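Local coordinates for uncharacterized protein (Bacteroides ovatus, PDB 4FS7), which is of unknown function but, as an extracellular leucine-rich repeat protein of the BspA type, probably takes part in protein binding, at residues I9-T14 against V20-L25; I348-S353 against N360-C365. All coordinates share one frame; numbering follows the deposited sequence. Where two conformers were deposited one is given.

How the contacts relate
The two contacts lie on opposite sides of the centre of one elongated chain, their centres about 72 Å apart, and share no element. Contact 1 is a hairpin near the N-terminus, partly buried, in which strands 9-13 and 19-25 bury 641 Å² between the segments and are joined by backbone hydrogen bonds, with a polar row on one face and apolar side chains on the other. Contact 2 lies in the leucine-rich repeat region and is smaller, 111 Å², yet its touching residues are mostly buried: 348-353 and 360-365 meet through three apolar side chains, without any hydrogen bond across. Pairing of strands thus contrasts with packing inside a solenoid.

Contact 1 of 2, residues I9-T14 against V20-L25; sequences ITYNFT and VEVSGL
The hydroxyl of Ser-23 stands between two polar groups of the facing strand: its OG is hydrogen-bonded to Thr-10 OG1 at 2.9 Å and lies 3.1 Å from Asn-12 OD1, which may take its proton, although another acceptor is within reach. Ser-23 reaches both because its OG sits between the backbone N and the carbonyl carbon (chi1 65°). A water extends the row, bound to Thr-10 OG1 and weakly to Leu-25 O. Beyond the serine, in one of two conformers of Glu-21, Asn-12 ND2 donates to Glu-21 OE2 at 3.2 Å, a bent bond (137° at the hydrogen) that meets OE2 on its anti side, tilted out of the carboxylate plane, which is turned 56° from the amide. With an alanine at Asn-12 the amide is gone, and Glu-21 OE2 in that conformer is likely to lose this donor and the Ser-23 hydroxyl a possible acceptor. Asn-12 OD1 also receives a weak bond from Asp-3 N.

Backbone bonds fix the register: Asn-12 and Glu-21 form a hydrogen-bonded pair, with Glu-21 N to Asn-12 O at 2.9 Å. Nearer the other end, Thr-10 N donates to Gly-24 O, but Thr-10 O takes Ser-23 N at 2.8 Å, so one residue faces two. At the backbone angles of Gly-24 a side chain would collide with the carbonyl O of Ser-23.

The other face is largely apolar. Ile-9 CG2 touches Val-22 CG1 at 3.8 Å, while the Tyr-11 ring meets Val-22 through CE1 and Val-20 through CD1, 3.8 Å from Val-20 CG2. Strand 4-6 pairs with 9-13 and strand 55-62 with 19-25, which places both strands inside a mixed sheet. Ser-23 and Gly-24 opposite Thr-10 make a classic beta bulge in an antiparallel beta hairpin.

Contact 2 of 2, residues I348-S353 against N360-C365; sequences INFPLS and NAFQGC
The two backbones stay well apart, the nearest CA atoms, Ile-348 and Phe-362, being 10.8 Å from each other, and 360-365 folds into a type I turn from Asn-360 to Gln-363 followed by a type II turn from Phe-362 to Cys-365. Both segments lie in a leucine-rich repeat solenoid of the BspA type, whose interior is filled by side chains from separate parts of the coil. The turns are closed by Gln-363 N to Asn-360 O and Cys-365 N to Phe-362 O, both 3.1 Å.

Three side chains carry the contact. Phe-362 comes from the turns and points its ring at Ile-348 and Phe-350, which approach from the opposite direction. With CG1 anti to the backbone N (chi1 -175°) and the chain extended beyond it, Ile-348 carries CD1 to the edge of the Phe-362 ring, near the ring plane. This methyl lies 3.9 Å from Phe-362 CE1. The two phenylalanine rings are steeply inclined, their planes 79° apart and centroids 5.7 Å apart; Phe-362 CE2 and CZ lie at the edge of the Phe-350 ring, near its plane, but Phe-350 CZ reaches the Phe-362 ring obliquely.

Other repeat residues continue this packing. Phe-362 stacks on Phe-384, and its ring also meets that of Phe-339 with nearly parallel planes. Leu-368 touches Ile-348 and Phe-362, while Ile-334, Val-371 and Leu-373 pack against Phe-350. With no polar bond across the segments, apolar contact does the joining: Phe-350 CE1 and CZ both lie 3.8 Å from Phe-362 CZ.

Contact 1 of 2, residues I9-T14 against V20-L25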
loop_
_atom_site.group_PDB
_atom_site.type_symbol
_atom_site.label_atom_id
_atom_site.label_comp_id
_atom_site.label_asym_id
_atom_site.label_seq_id
_atom_site.Cartn_x
_atom_site.Cartn_y
_atom_site.Cartn_z
ATOM N N ILE A 9 -36.648 -0.890 -17.591
ATOM C CA ILE A 9 -35.448 -1.743 -17.681
ATOM C C ILE A 9 -35.333 -2.393 -19.051
ATOM O O ILE A 9 -36.352 -2.817 -19.637
ATOM C CB ILE A 9 -35.473 -2.827 -16.597
ATOM C CG1 ILE A 9 -35.570 -2.141 -15.220
ATOM C CG2 ILE A 9 -34.197 -3.727 -16.665
ATOM C CD1 ILE A 9 -35.850 -3.078 -14.082
ATOM N N THR A 10 -34.114 -2.463 -19.579
ATOM C CA THR A 10 -33.850 -3.124 -20.841
ATOM C C THR A 10 -33.197 -4.492 -20.623
ATOM O O THR A 10 -32.467 -4.687 -19.644
ATOM C CB THR A 10 -33.015 -2.268 -21.836
ATOM O OG1 THR A 10 -31.629 -2.210 -21.409
ATOM C CG2 THR A 10 -33.595 -0.881 -21.939
ATOM N N TYR A 11 -33.452 -5.414 -21.553
ATOM C CA TYR A 11 -33.088 -6.805 -21.459
ATOM C C TYR A 11 -32.468 -7.280 -22.742
ATOM O O TYR A 11 -32.881 -6.855 -23.848
ATOM C CB TYR A 11 -34.310 -7.685 -21.124
ATOM C CG TYR A 11 -34.959 -7.327 -19.802
ATOM C CD1 TYR A 11 -34.493 -7.928 -18.628
ATOM C CD2 TYR A 11 -35.953 -6.367 -19.690
ATOM C CE1 TYR A 11 -35.024 -7.608 -17.414
ATOM C CE2 TYR A 11 -36.520 -6.072 -18.476
ATOM C CZ TYR A 11 -36.006 -6.659 -17.312
ATOM O OH TYR A 11 -36.571 -6.301 -16.095
ATOM N N ASN A 12 -31.532 -8.201 -22.600
ATOM C CA ASN A 12 -30.981 -8.961 -23.699
ATOM C C ASN A 12 -31.214 -10.459 -23.480
ATOM O O ASN A 12 -31.056 -10.957 -22.370
ATOM C CB ASN A 12 -29.474 -8.740 -23.876
ATOM C CG ASN A 12 -29.109 -7.334 -24.268
ATOM O OD1 ASN A 12 -29.950 -6.493 -24.502
ATOM N ND2 ASN A 12 -27.810 -7.047 -24.221
ATOM N N PHE A 13 -31.572 -11.174 -24.535
ATOM C CA PHE A 13 -31.629 -12.631 -24.455
ATOM C C PHE A 13 -30.242 -13.212 -24.193
ATOM O O PHE A 13 -29.223 -12.705 -24.722
ATOM C CB PHE A 13 -32.231 -13.244 -25.727
ATOM C CG PHE A 13 -33.611 -12.757 -26.010
ATOM C CD1 PHE A 13 -34.655 -13.110 -25.178
ATOM C CD2 PHE A 13 -33.863 -11.913 -27.068
ATOM C CE1 PHE A 13 -35.935 -12.645 -25.389
ATOM C CE2 PHE A 13 -35.139 -11.430 -27.298
ATOM C CZ PHE A 13 -36.190 -11.796 -26.444
ATOM N N THR A 14 -30.204 -14.237 -23.350
ATOM C CA THR A 14 -28.983 -14.980 -23.023
ATOM C C THR A 14 -29.103 -16.432 -23.484
ATOM O O THR A 14 -30.205 -16.902 -23.812
ATOM C CB THR A 14 -28.554 -14.820 -21.508
ATOM O OG1 THR A 14 -29.671 -14.946 -20.600
ATOM C CG2 THR A 14 -27.927 -13.438 -21.296
ATOM N N VAL A 20 -33.021 -14.157 -19.670
ATOM C CA VAL A 20 -32.556 -12.847 -20.081
ATOM C C VAL A 20 -31.587 -12.275 -19.049
ATOM O O VAL A 20 -31.561 -12.706 -17.869
ATOM C CB VAL A 20 -33.706 -11.837 -20.311
ATOM C CG1 VAL A 20 -34.589 -12.244 -21.538
ATOM C CG2 VAL A 20 -34.550 -11.675 -19.065
ATOM N N GLU A 21 -30.797 -11.331 -19.540
ATOM C CA GLU A 21 -29.918 -10.501 -18.701
ATOM C C GLU A 21 -30.455 -9.076 -18.717
ATOM O O GLU A 21 -30.948 -8.569 -19.730
ATOM C CB GLU A 21 -28.432 -10.513 -19.187
ATOM C CG GLU A 21 -28.224 -9.747 -20.531
ATOM C CD GLU A 21 -26.782 -9.610 -21.068
ATOM O OE1 GLU A 21 -25.807 -9.882 -20.372
ATOM O OE2 GLU A 21 -26.654 -9.207 -22.238
ATOM N N VAL A 22 -30.354 -8.390 -17.591
ATOM C CA VAL A 22 -30.583 -6.952 -17.545
ATOM C C VAL A 22 -29.443 -6.263 -18.282
ATOM O O VAL A 22 -28.275 -6.492 -17.995
ATOM C CB VAL A 22 -30.577 -6.453 -16.089
ATOM C CG1 VAL A 22 -30.676 -4.895 -16.024
ATOM C CG2 VAL A 22 -31.733 -7.091 -15.320
ATOM N N SER A 23 -29.783 -5.460 -19.277
ATOM C CA SER A 23 -28.783 -4.794 -20.081
ATOM C C SER A 23 -28.708 -3.296 -19.857
ATOM O O SER A 23 -27.794 -2.654 -20.393
ATOM C CB SER A 23 -28.967 -5.142 -21.538
ATOM O OG SER A 23 -30.193 -4.632 -21.989
ATOM N N GLY A 24 -29.574 -2.728 -19.046
ATOM C CA GLY A 24 -29.541 -1.295 -18.815
ATOM C C GLY A 24 -30.883 -0.755 -18.386
ATOM O O GLY A 24 -31.813 -1.507 -18.069
ATOM N N LEU A 25 -30.973 0.568 -18.395
ATOM C CA LEU A 25 -32.190 1.307 -18.145
ATOM C C LEU A 25 -32.659 1.997 -19.410
ATOM O O LEU A 25 -31.872 2.334 -20.272
ATOM C CB LEU A 25 -31.971 2.400 -17.103
ATOM C CG LEU A 25 -31.768 1.927 -15.679
ATOM C CD1 LEU A 25 -31.437 3.100 -14.774
ATOM C CD2 LEU A 25 -33.018 1.196 -15.191
HETATM O O HOH W 1 -30.191 0.136 -22.112
#

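Contact 2 of 2, residues I348-S353 against N360-C365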
loop_
_atom_site.group_PDB
_atom_site.type_symbol
_atom_site.label_atom_id
_atom_site.label_comp_id
_atom_site.label_asym_id
_atom_site.label_seq_id
_atom_site.Cartn_x
_atom_site.Cartn_y
_atom_site.Cartn_z
ATOM N N ILE A 348 31.974 11.644 14.210
ATOM C CA ILE A 348 31.956 10.440 13.409
ATOM C C ILE A 348 33.358 9.873 13.406
ATOM O O ILE A 348 34.330 10.609 13.245
ATOM C CB ILE A 348 31.371 10.683 11.997
ATOM C CG1 ILE A 348 31.269 9.350 11.250
ATOM C CG2 ILE A 348 32.192 11.749 11.226
ATOM C CD1 ILE A 348 30.451 9.463 9.936
ATOM N N ASN A 349 33.431 8.568 13.590
ATOM C CA ASN A 349 34.670 7.825 13.515
ATOM C C ASN A 349 34.836 7.092 12.201
ATOM O O ASN A 349 33.838 6.763 11.538
ATOM C CB ASN A 349 34.733 6.785 14.639
ATOM C CG ASN A 349 33.615 5.776 14.543
ATOM O OD1 ASN A 349 32.442 6.130 14.487
ATOM N ND2 ASN A 349 33.968 4.517 14.479
ATOM N N PHE A 350 36.084 6.810 11.852
ATOM C CA PHE A 350 36.433 6.144 10.623
ATOM C C PHE A 350 37.227 4.896 10.936
ATOM O O PHE A 350 38.458 4.943 11.108
ATOM C CB PHE A 350 37.188 7.116 9.743
ATOM C CG PHE A 350 36.321 8.242 9.317
ATOM C CD1 PHE A 350 35.448 8.098 8.247
ATOM C CD2 PHE A 350 36.271 9.423 10.012
ATOM C CE1 PHE A 350 34.612 9.139 7.903
ATOM C CE2 PHE A 350 35.417 10.485 9.650
ATOM C CZ PHE A 350 34.576 10.318 8.573
ATOM N N PRO A 351 36.547 3.761 11.007
ATOM C CA PRO A 351 37.267 2.564 11.383
ATOM C C PRO A 351 38.327 2.143 10.365
ATOM O O PRO A 351 38.195 2.440 9.207
ATOM C CB PRO A 351 36.155 1.525 11.490
ATOM C CG PRO A 351 34.946 2.314 11.837
ATOM C CD PRO A 351 35.093 3.592 11.101
ATOM N N LEU A 352 39.378 1.462 10.820
ATOM C CA LEU A 352 40.476 1.086 9.939
ATOM C C LEU A 352 40.094 0.034 8.898
ATOM O O LEU A 352 40.833 -0.162 7.958
ATOM C CB LEU A 352 41.687 0.625 10.767
ATOM N N SER A 353 38.921 -0.600 9.027
ATOM C CA SER A 353 38.358 -1.453 7.966
ATOM C C SER A 353 37.905 -0.665 6.731
ATOM O O SER A 353 37.678 -1.242 5.677
ATOM C CB SER A 353 37.128 -2.205 8.492
ATOM O OG SER A 353 36.246 -1.345 9.187
ATOM N N ASN A 360 31.827 13.390 -2.369
ATOM C CA ASN A 360 31.019 14.333 -1.644
ATOM C C ASN A 360 30.224 13.707 -0.494
ATOM O O ASN A 360 29.195 14.231 -0.090
ATOM C CB ASN A 360 30.130 15.131 -2.610
ATOM C CG ASN A 360 30.935 16.096 -3.410
ATOM O OD1 ASN A 360 31.808 16.782 -2.855
ATOM N ND2 ASN A 360 30.623 16.215 -4.680
ATOM N N ALA A 361 30.803 12.657 0.113
ATOM C CA ALA A 361 30.139 12.000 1.224
ATOM C C ALA A 361 29.807 12.941 2.374
ATOM O O ALA A 361 28.841 12.740 3.081
ATOM C CB ALA A 361 30.942 10.815 1.697
ATOM N N PHE A 362 30.689 13.944 2.592
ATOM C CA PHE A 362 30.520 14.875 3.685
ATOM C C PHE A 362 30.382 16.309 3.217
ATOM O O PHE A 362 30.589 17.238 3.968
ATOM C CB PHE A 362 31.679 14.691 4.709
ATOM C CG PHE A 362 31.673 13.355 5.333
ATOM C CD1 PHE A 362 30.807 13.066 6.363
ATOM C CD2 PHE A 362 32.463 12.333 4.820
ATOM C CE1 PHE A 362 30.761 11.804 6.891
ATOM C CE2 PHE A 362 32.393 11.051 5.362
ATOM C CZ PHE A 362 31.548 10.794 6.405
ATOM N N GLN A 363 29.981 16.485 1.959
ATOM C CA GLN A 363 29.688 17.807 1.460
ATOM C C GLN A 363 28.554 18.421 2.276
ATOM O O GLN A 363 27.583 17.735 2.615
ATOM C CB GLN A 363 29.303 17.709 -0.001
ATOM C CG GLN A 363 28.960 19.042 -0.636
ATOM C CD GLN A 363 28.664 18.856 -2.089
ATOM O OE1 GLN A 363 27.806 18.084 -2.468
ATOM N NE2 GLN A 363 29.409 19.559 -2.923
ATOM N N GLY A 364 28.686 19.692 2.645
ATOM C CA GLY A 364 27.715 20.368 3.444
ATOM C C GLY A 364 27.763 20.067 4.931
ATOM O O GLY A 364 26.937 20.622 5.658
ATOM N N CYS A 365 28.709 19.242 5.366
ATOM C CA CYS A 365 28.866 18.922 6.794
ATOM C C CYS A 365 29.709 19.992 7.455
ATOM O O CYS A 365 30.869 19.790 7.786
ATOM C CB CYS A 365 29.413 17.534 7.009
ATOM S SG CYS A 365 28.247 16.232 6.473
#